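Local structure of Sqt1 (Chaetomium thermophilum, 4ZOY) at residues T230-G233 with Q234-V237; A197-D201 with G202-A206; A256-T260 with G261-A265; A335-P338 with S339-I342. The protein probably acts as a dedicated chaperone that captures a nascent ribosomal protein during its synthesis, using a WD40-repeat beta-propeller as the binding platform. All blocks are in the same frame, centred on the assembly; numbering follows the deposited sequence.

Contact 1 of 4, residues T230-G233 with Q234-V237; sequences TDNG and QTVV
Thr230 and Thr235 face each other across a tight loop in which a type I beta turn from Thr230 to Gly233 is enclosed by a nearly straight backbone bond from Thr230 N to Thr235 O (2.8 Å, 170° at the hydrogen). The same two residues meet a second time through their hydroxyls, Thr230 OG1 lying 3.0 Å from Thr235 OG1, and either could be the donor. Thr235 OG1 is also tied to the hydroxyl of Ser238, which lies further along the strand. Beside this pair, Thr230 CG2 rests 3.4 Å from Thr235 O. The amide of Asn232 does the rest of the work. Its chi1 of 63° sets CG between the backbone N and the carbonyl carbon, which folds OD1 back over the chain that follows. There OD1 accepts two backbone N-H groups, both in its carbonyl plane: Gln234 N at 2.7 Å and Thr235 N at 2.9 Å. This double grip fixes the rotation of the amide, and ND2 at its other corner bonds to the hydroxyl of Ser238. Gly233, shared by both turns, takes a positive phi. The arrangement is an Asx turn that overlaps the second half of a type I beta turn, here at the entrance to 235-239, an outermost strand of a four-stranded sheet in the WD40 propeller.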
loop_
_atom_site.group_PDB
_atom_site.type_symbol
_atom_site.label_atom_id
_atom_site.label_comp_id
_atom_site.label_asym_id
_atom_site.label_seq_id
_atom_site.Cartn_x
_atom_site.Cartn_y
_atom_site.Cartn_z
ATOM N N THR A 230 16.118 18.022 -10.989
ATOM C CA THR A 230 15.892 19.417 -10.636
ATOM C C THR A 230 17.133 20.028 -10.012
ATOM O O THR A 230 18.155 19.355 -9.856
ATOM C CB THR A 230 14.719 19.570 -9.638
ATOM O OG1 THR A 230 15.112 19.064 -8.359
ATOM C CG2 THR A 230 13.487 18.825 -10.129
ATOM N N ASP A 231 17.019 21.299 -9.632
ATOM C CA ASP A 231 18.118 22.043 -9.025
ATOM C C ASP A 231 18.664 21.400 -7.753
ATOM O O ASP A 231 19.821 21.617 -7.403
ATOM C CB ASP A 231 17.681 23.480 -8.707
ATOM C CG ASP A 231 17.399 24.297 -9.951
ATOM O OD1 ASP A 231 18.215 24.248 -10.896
ATOM O OD2 ASP A 231 16.362 24.994 -9.981
ATOM N N ASN A 232 17.847 20.617 -7.048
ATOM C CA ASN A 232 18.313 20.040 -5.789
ATOM C C ASN A 232 19.166 18.794 -6.022
ATOM O O ASN A 232 19.757 18.246 -5.091
ATOM C CB ASN A 232 17.134 19.742 -4.845
ATOM C CG ASN A 232 16.159 18.698 -5.389
ATOM O OD1 ASN A 232 16.550 17.711 -6.014
ATOM N ND2 ASN A 232 14.875 18.917 -5.132
ATOM N N GLY A 233 19.229 18.357 -7.272
ATOM C CA GLY A 233 20.105 17.267 -7.661
ATOM C C GLY A 233 19.565 15.895 -7.306
ATOM O O GLY A 233 20.079 14.878 -7.764
ATOM N N GLN A 234 18.512 15.864 -6.502
ATOM C CA GLN A 234 18.014 14.598 -5.976
ATOM C C GLN A 234 16.721 14.119 -6.634
ATOM O O GLN A 234 16.481 12.915 -6.731
ATOM C CB GLN A 234 17.783 14.697 -4.465
ATOM C CG GLN A 234 19.044 14.877 -3.640
ATOM C CD GLN A 234 18.771 14.874 -2.148
ATOM O OE1 GLN A 234 18.016 15.700 -1.627
ATOM N NE2 GLN A 234 19.392 13.932 -1.450
ATOM N N THR A 235 15.881 15.050 -7.070
ATOM C CA THR A 235 14.562 14.676 -7.582
ATOM C C THR A 235 14.381 14.980 -9.056
ATOM O O THR A 235 15.071 15.838 -9.604
ATOM C CB THR A 235 13.433 15.407 -6.836
ATOM O OG1 THR A 235 13.459 16.804 -7.186
ATOM C CG2 THR A 235 13.572 15.252 -5.327
ATOM N N VAL A 236 13.433 14.293 -9.691
ATOM C CA VAL A 236 13.032 14.630 -11.061
ATOM C C VAL A 236 11.806 15.540 -11.085
ATOM O O VAL A 236 11.532 16.196 -12.097
ATOM C CB VAL A 236 12.709 13.396 -11.917
ATOM C CG1 VAL A 236 13.929 12.500 -12.033
ATOM C CG2 VAL A 236 11.520 12.625 -11.346
ATOM N N VAL A 237 11.071 15.538 -9.976
ATOM C CA VAL A 237 9.931 16.423 -9.724
ATOM C C VAL A 237 9.958 16.829 -8.260
ATOM O O VAL A 237 10.129 15.981 -7.381
ATOM C CB VAL A 237 8.565 15.744 -10.021
ATOM C CG1 VAL A 237 7.402 16.605 -9.502
ATOM C CG2 VAL A 237 8.403 15.462 -11.489
HETATM O O HOH W 1 18.602 18.078 -1.933
#

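Contact 2 of 4, residues A197-D201 with G202-A206; sequences AWSPD and GLLLA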
loop_
_atom_site.group_PDB
_atom_site.type_symbol
_atom_site.label_atom_id
_atom_site.label_comp_id
_atom_site.label_asym_id
_atom_site.label_seq_id
_atom_site.Cartn_x
_atom_site.Cartn_y
_atom_site.Cartn_z
ATOM N N ALA A 197 5.417 5.597 -3.406
ATOM C CA ALA A 197 5.182 4.651 -4.481
ATOM C C ALA A 197 6.321 4.702 -5.471
ATOM O O ALA A 197 6.763 5.773 -5.876
ATOM C CB ALA A 197 3.856 4.935 -5.178
ATOM N N TRP A 198 6.778 3.530 -5.875
ATOM C CA TRP A 198 7.797 3.463 -6.915
ATOM C C TRP A 198 7.176 3.544 -8.290
ATOM O O TRP A 198 6.047 3.098 -8.496
ATOM C CB TRP A 198 8.574 2.157 -6.821
ATOM C CG TRP A 198 9.423 1.974 -5.585
ATOM C CD1 TRP A 198 9.029 1.448 -4.383
ATOM C CD2 TRP A 198 10.825 2.241 -5.463
ATOM N NE1 TRP A 198 10.090 1.414 -3.506
ATOM C CE2 TRP A 198 11.205 1.894 -4.149
ATOM C CE3 TRP A 198 11.789 2.773 -6.329
ATOM C CZ2 TRP A 198 12.518 2.041 -3.691
ATOM C CZ3 TRP A 198 13.085 2.918 -5.872
ATOM C CH2 TRP A 198 13.438 2.554 -4.565
ATOM N N SER A 199 7.931 4.063 -9.251
ATOM C CA SER A 199 7.572 3.836 -10.644
ATOM C C SER A 199 7.732 2.345 -10.974
ATOM O O SER A 199 8.515 1.650 -10.331
ATOM C CB SER A 199 8.436 4.700 -11.573
ATOM O OG SER A 199 9.829 4.399 -11.433
ATOM N N PRO A 200 7.001 1.845 -11.977
ATOM C CA PRO A 200 7.080 0.416 -12.310
ATOM C C PRO A 200 8.487 -0.069 -12.663
ATOM O O PRO A 200 8.785 -1.236 -12.382
ATOM C CB PRO A 200 6.136 0.287 -13.513
ATOM C CG PRO A 200 5.116 1.376 -13.274
ATOM C CD PRO A 200 5.913 2.524 -12.709
ATOM N N ASP A 201 9.338 0.784 -13.229
ATOM C CA ASP A 201 10.708 0.351 -13.508
ATOM C C ASP A 201 11.614 0.435 -12.277
ATOM O O ASP A 201 12.789 0.078 -12.335
ATOM C CB ASP A 201 11.319 1.142 -14.682
ATOM C CG ASP A 201 11.482 2.630 -14.407
ATOM O OD1 ASP A 201 11.303 3.098 -13.265
ATOM O OD2 ASP A 201 11.809 3.362 -15.377
ATOM N N GLY A 202 11.063 0.887 -11.155
ATOM C CA GLY A 202 11.816 0.955 -9.914
ATOM C C GLY A 202 12.905 2.012 -9.867
ATOM O O GLY A 202 13.715 2.015 -8.942
ATOM N N LEU A 203 12.950 2.916 -10.842
ATOM C CA LEU A 203 14.006 3.927 -10.865
ATOM C C LEU A 203 13.636 5.218 -10.145
ATOM O O LEU A 203 14.506 5.978 -9.723
ATOM C CB LEU A 203 14.407 4.255 -12.305
ATOM C CG LEU A 203 15.053 3.112 -13.066
ATOM C CD1 LEU A 203 15.383 3.543 -14.485
ATOM C CD2 LEU A 203 16.312 2.648 -12.330
ATOM N N LEU A 204 12.337 5.473 -10.017
ATOM C CA LEU A 204 11.839 6.671 -9.365
ATOM C C LEU A 204 11.014 6.298 -8.144
ATOM O O LEU A 204 10.306 5.287 -8.150
ATOM C CB LEU A 204 10.977 7.498 -10.336
ATOM C CG LEU A 204 11.729 8.014 -11.558
ATOM C CD1 LEU A 204 10.757 8.750 -12.480
ATOM C CD2 LEU A 204 12.864 8.918 -11.107
ATOM N N LEU A 205 11.094 7.126 -7.115
ATOM C CA LEU A 205 10.319 6.931 -5.897
ATOM C C LEU A 205 9.572 8.218 -5.594
ATOM O O LEU A 205 10.186 9.248 -5.325
ATOM C CB LEU A 205 11.235 6.542 -4.729
ATOM C CG LEU A 205 10.594 6.439 -3.352
ATOM C CD1 LEU A 205 9.543 5.325 -3.310
ATOM C CD2 LEU A 205 11.674 6.211 -2.311
ATOM N N ALA A 206 8.241 8.161 -5.656
ATOM C CA ALA A 206 7.407 9.325 -5.389
ATOM C C ALA A 206 6.865 9.282 -3.977
ATOM O O ALA A 206 6.252 8.295 -3.584
ATOM C CB ALA A 206 6.264 9.389 -6.387
#
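Ser199 and Leu204 close the hairpin: Ser199 N donates to Leu204 O (2.9 Å), and Leu204 N returns a bond to Ser199 OG (3.1 Å). The serine hydroxyl spends its proton on Asp201 OD1, 2.7 Å away and met nearly along the C-O axis. From the other face of the carboxylate plane, Leu203 N reaches the same OD1 at 2.9 Å, so one oxygen ties the first residue of the Ser199-Gly202 type I turn to the residue just after it. A chi1 of 64° on Asp201 folds its carboxylate back over the turn for this. Next come Gly202, whose backbone would force a CB against Asp201 O, and the ring of Trp198. Leu205 CD1 sits over the five-membered ring, 3.8 Å from its centroid and only 4° off the normal, a clear CH-pi contact. Gly202 O, buried without a hydrogen-bonding partner, lies 3.3 Å from Trp198 CZ3. Trp198 NE1 is anchored outside the hairpin on Ala146 O. Behind the turn, Ala197 and Ala206 form an antiparallel hydrogen-bonded pair. Their side chains lie against Val255 of strand 252-257, whereas Trp198 and Leu205, on the other face, pack on Val168 of strand 166-171, so the hairpin is held between the sheets before and after it.

Contact 3 of 4, residues A256-T260 with G261-A265; sequences AVSPT and GAVVA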
loop_
_atom_site.group_PDB
_atom_site.type_symbol
_atom_site.label_atom_id
_atom_site.label_comp_id
_atom_site.label_asym_id
_atom_site.label_seq_id
_atom_site.Cartn_x
_atom_site.Cartn_y
_atom_site.Cartn_z
ATOM N N ALA A 256 0.327 7.310 -6.162
ATOM C CA ALA A 256 0.365 6.161 -7.051
ATOM C C ALA A 256 1.010 6.584 -8.365
ATOM O O ALA A 256 0.876 7.732 -8.807
ATOM C CB ALA A 256 -1.034 5.595 -7.286
ATOM N N VAL A 257 1.735 5.657 -8.984
ATOM C CA VAL A 257 2.368 5.912 -10.273
ATOM C C VAL A 257 1.714 5.035 -11.346
ATOM O O VAL A 257 1.377 3.890 -11.090
ATOM C CB VAL A 257 3.891 5.656 -10.196
ATOM C CG1 VAL A 257 4.537 5.895 -11.559
ATOM C CG2 VAL A 257 4.531 6.560 -9.154
ATOM N N SER A 258 1.511 5.586 -12.546
ATOM C CA SER A 258 0.812 4.867 -13.615
ATOM C C SER A 258 1.655 3.722 -14.172
ATOM O O SER A 258 2.875 3.718 -14.000
ATOM C CB SER A 258 0.421 5.839 -14.734
ATOM O OG SER A 258 1.576 6.289 -15.428
ATOM N N PRO A 259 1.010 2.745 -14.830
ATOM C CA PRO A 259 1.747 1.550 -15.278
ATOM C C PRO A 259 2.869 1.825 -16.280
ATOM O O PRO A 259 3.782 1.007 -16.368
ATOM C CB PRO A 259 0.665 0.686 -15.934
ATOM C CG PRO A 259 -0.603 1.156 -15.376
ATOM C CD PRO A 259 -0.447 2.583 -14.964
ATOM N N THR A 260 2.793 2.918 -17.033
ATOM C CA THR A 260 3.886 3.255 -17.947
ATOM C C THR A 260 4.944 4.129 -17.294
ATOM O O THR A 260 5.961 4.442 -17.907
ATOM C CB THR A 260 3.382 4.005 -19.181
ATOM O OG1 THR A 260 2.777 5.234 -18.763
ATOM C CG2 THR A 260 2.375 3.166 -19.952
ATOM N N GLY A 261 4.685 4.557 -16.061
ATOM C CA GLY A 261 5.551 5.498 -15.387
ATOM C C GLY A 261 5.445 6.936 -15.869
ATOM O O GLY A 261 6.237 7.779 -15.464
ATOM N N ALA A 262 4.456 7.228 -16.708
ATOM C CA ALA A 262 4.347 8.559 -17.309
ATOM C C ALA A 262 3.804 9.626 -16.367
ATOM O O ALA A 262 4.097 10.806 -16.528
ATOM C CB ALA A 262 3.470 8.498 -18.566
ATOM N N VAL A 263 2.982 9.222 -15.399
ATOM C CA VAL A 263 2.450 10.192 -14.448
ATOM C C VAL A 263 2.415 9.648 -13.039
ATOM O O VAL A 263 2.411 8.435 -12.816
ATOM C CB VAL A 263 1.008 10.673 -14.811
ATOM C CG1 VAL A 263 0.957 11.236 -16.231
ATOM C CG2 VAL A 263 0.008 9.555 -14.670
ATOM N N VAL A 264 2.371 10.580 -12.100
ATOM C CA VAL A 264 2.116 10.261 -10.709
ATOM C C VAL A 264 0.831 10.970 -10.281
ATOM O O VAL A 264 0.585 12.116 -10.673
ATOM C CB VAL A 264 3.319 10.660 -9.806
ATOM C CG1 VAL A 264 3.649 12.148 -9.936
ATOM C CG2 VAL A 264 3.066 10.282 -8.353
ATOM N N ALA A 265 -0.004 10.258 -9.518
ATOM C CA ALA A 265 -1.198 10.841 -8.896
ATOM C C ALA A 265 -0.948 11.005 -7.417
ATOM O O ALA A 265 -0.434 10.089 -6.770
ATOM C CB ALA A 265 -2.412 9.961 -9.128
#
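Ser258 and Val263 hold the firm part of this hairpin. Ser258 N donates to Val263 O at 3.0 Å and 172°, and Val263 N reaches back to Ser258 OG at 3.3 Å. With chi1 at 70° the serine oxygen lies between its backbone N and carbonyl carbon, turned toward the opposing strand, while Ser258 CB packs 3.7 Å from Val263 CG2. Further along the strands, Ala256 and Ala265 exchange two backbone bonds as an antiparallel hydrogen-bonded pair. Val257 and Val264 form the adjoining non-hydrogen-bonded pair on the other face, and their methyls meet at 4.1 Å between Val257 CG2 and Val264 CG2. Replacing Ser258 with an alanine is likely to leave the N-H of Val263 without its acceptor inside the hairpin, so that the turn could shift more easily. The turn end is looser toward solvent. Pro259 and Thr260 are exposed, and here Thr260 OG1 takes a weak bond from Ala262 N (3.3 Å, 144°). What shapes this end is backbone: Gly261 N binds Ser258 O, approaching from above the carbonyl plane, and the positive phi of Gly261 would bring a CB up against Thr260 O. A type I turn running Ser-Pro-Thr-Gly between two antiparallel strands is a form of the tight hairpin that joins the first two strands of a blade in WD40 propellers.

Contact 4 of 4, residues A335-P338 with S339-I342; sequences AFSP and SAPI
Ser337 turns its hydroxyl toward Ala340 because chi1 is 171°, which swings OG opposite its own backbone N and alongside the carbonyl carbon, where the amides that follow can reach it. Ala340 N binds Ser337 OG at 2.9 Å, and Ser339 N adds a weak bond to the same oxygen. The weak bond has the connectivity of an ST turn; the stronger one reaches a residue further. The hydroxyl has a further partner in Gly392 O. Ile342 approaches from the returning side: its chi1 of 59° places CG1 between backbone N and carbonyl carbon, and Ile342 CG1 lies 3.6 Å from Ser337 CB. The bend is closed by Ser337 N donating to Ile342 O at 3.0 Å and 171°. Water 2, in plane at the Phe336 ring edge, lies within bonding distance of Ser337 O (2.8 Å) and Ile342 O; with further acceptors nearby, it probably cannot serve all at once. An inverse gamma turn about Pro341, with a weak bond from Ile342 N to Ala340 O, brings the chain back toward Ser337. An alanine at Ser337 would probably leave the N-H of Ala340 without its acceptor here and take one hydrogen-bond partner from the carbonyl of Gly392. The bend links strand 331-336 to strand 342-347; Phe381 of strand 376-381 packs on Ser337, Pro338 and Ile342, while Phe336 leans on Val263 and Ala265 of strand 263-268.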
loop_
_atom_site.group_PDB
_atom_site.type_symbol
_atom_site.label_atom_id
_atom_site.label_comp_id
_atom_site.label_asym_id
_atom_site.label_seq_id
_atom_site.Cartn_x
_atom_site.Cartn_y
_atom_site.Cartn_z
ATOM N N ALA A 335 -5.108 4.110 -6.803
ATOM C CA ALA A 335 -4.544 3.018 -7.594
ATOM C C ALA A 335 -4.844 3.178 -9.063
ATOM O O ALA A 335 -5.990 3.403 -9.461
ATOM C CB ALA A 335 -5.070 1.685 -7.099
ATOM N N PHE A 336 -3.799 3.085 -9.880
ATOM C CA PHE A 336 -3.970 2.930 -11.315
ATOM C C PHE A 336 -4.229 1.470 -11.655
ATOM O O PHE A 336 -3.572 0.573 -11.113
ATOM C CB PHE A 336 -2.723 3.399 -12.075
ATOM C CG PHE A 336 -2.548 4.894 -12.119
ATOM C CD1 PHE A 336 -3.108 5.642 -13.146
ATOM C CD2 PHE A 336 -1.805 5.541 -11.150
ATOM C CE1 PHE A 336 -2.930 7.024 -13.199
ATOM C CE2 PHE A 336 -1.622 6.920 -11.194
ATOM C CZ PHE A 336 -2.182 7.656 -12.227
ATOM N N SER A 337 -5.169 1.224 -12.554
ATOM C CA SER A 337 -5.344 -0.119 -13.071
ATOM C C SER A 337 -4.095 -0.541 -13.824
ATOM O O SER A 337 -3.530 0.254 -14.575
ATOM C CB SER A 337 -6.557 -0.192 -13.989
ATOM O OG SER A 337 -6.610 -1.447 -14.656
ATOM N N PRO A 338 -3.673 -1.797 -13.647
ATOM C CA PRO A 338 -2.480 -2.270 -14.351
ATOM C C PRO A 338 -2.695 -2.390 -15.857
ATOM O O PRO A 338 -1.698 -2.377 -16.581
ATOM C CB PRO A 338 -2.226 -3.649 -13.723
ATOM C CG PRO A 338 -3.563 -4.097 -13.241
ATOM C CD PRO A 338 -4.254 -2.833 -12.778
ATOM N N SER A 339 -3.937 -2.496 -16.327
ATOM C CA SER A 339 -4.146 -2.683 -17.766
ATOM C C SER A 339 -5.386 -2.019 -18.369
ATOM O O SER A 339 -5.599 -2.103 -19.576
ATOM C CB SER A 339 -4.192 -4.176 -18.081
ATOM O OG SER A 339 -5.262 -4.791 -17.399
ATOM N N ALA A 340 -6.205 -1.366 -17.556
ATOM C CA ALA A 340 -7.306 -0.569 -18.084
ATOM C C ALA A 340 -6.959 0.895 -17.844
ATOM O O ALA A 340 -6.215 1.207 -16.918
ATOM C CB ALA A 340 -8.624 -0.940 -17.415
ATOM N N PRO A 341 -7.481 1.799 -18.689
ATOM C CA PRO A 341 -7.085 3.206 -18.576
ATOM C C PRO A 341 -7.904 3.936 -17.525
ATOM O O PRO A 341 -8.663 4.859 -17.834
ATOM C CB PRO A 341 -7.354 3.749 -19.977
ATOM C CG PRO A 341 -8.502 2.936 -20.463
ATOM C CD PRO A 341 -8.284 1.547 -19.899
ATOM N N ILE A 342 -7.772 3.489 -16.283
ATOM C CA ILE A 342 -8.532 4.095 -15.198
ATOM C C ILE A 342 -7.701 4.264 -13.937
ATOM O O ILE A 342 -6.722 3.541 -13.700
ATOM C CB ILE A 342 -9.809 3.280 -14.839
ATOM C CG1 ILE A 342 -9.447 1.848 -14.428
ATOM C CG2 ILE A 342 -10.821 3.281 -16.006
ATOM C CD1 ILE A 342 -10.658 1.013 -14.015
HETATM O O HOH W 2 -4.192 2.926 -15.203
#

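How the contacts relate
Contacts 2, 3 and 4 are bends at equivalent places, each linking the first two strands of successive four-stranded sheets, and they touch in series: Pro200 CG lies 3.3 Å from Ser258 O, and Pro259 CG lies 3.2 Å from Ser337 O. Each has a serine before a proline, yet its hydroxyl is used differently: shared with a carboxylate in contact 2, accepting from a backbone amide across the turn in contact 3, accepting from the amides that follow and bonding to Gly392 O in contact 4. Contact 2 is the most buried. The centre of contact 1 lies about 25 Å from the centre of the chain, at edge strand 235-239, across the sheet from strand 193-198 of contact 2; it relies on amide and threonine groups.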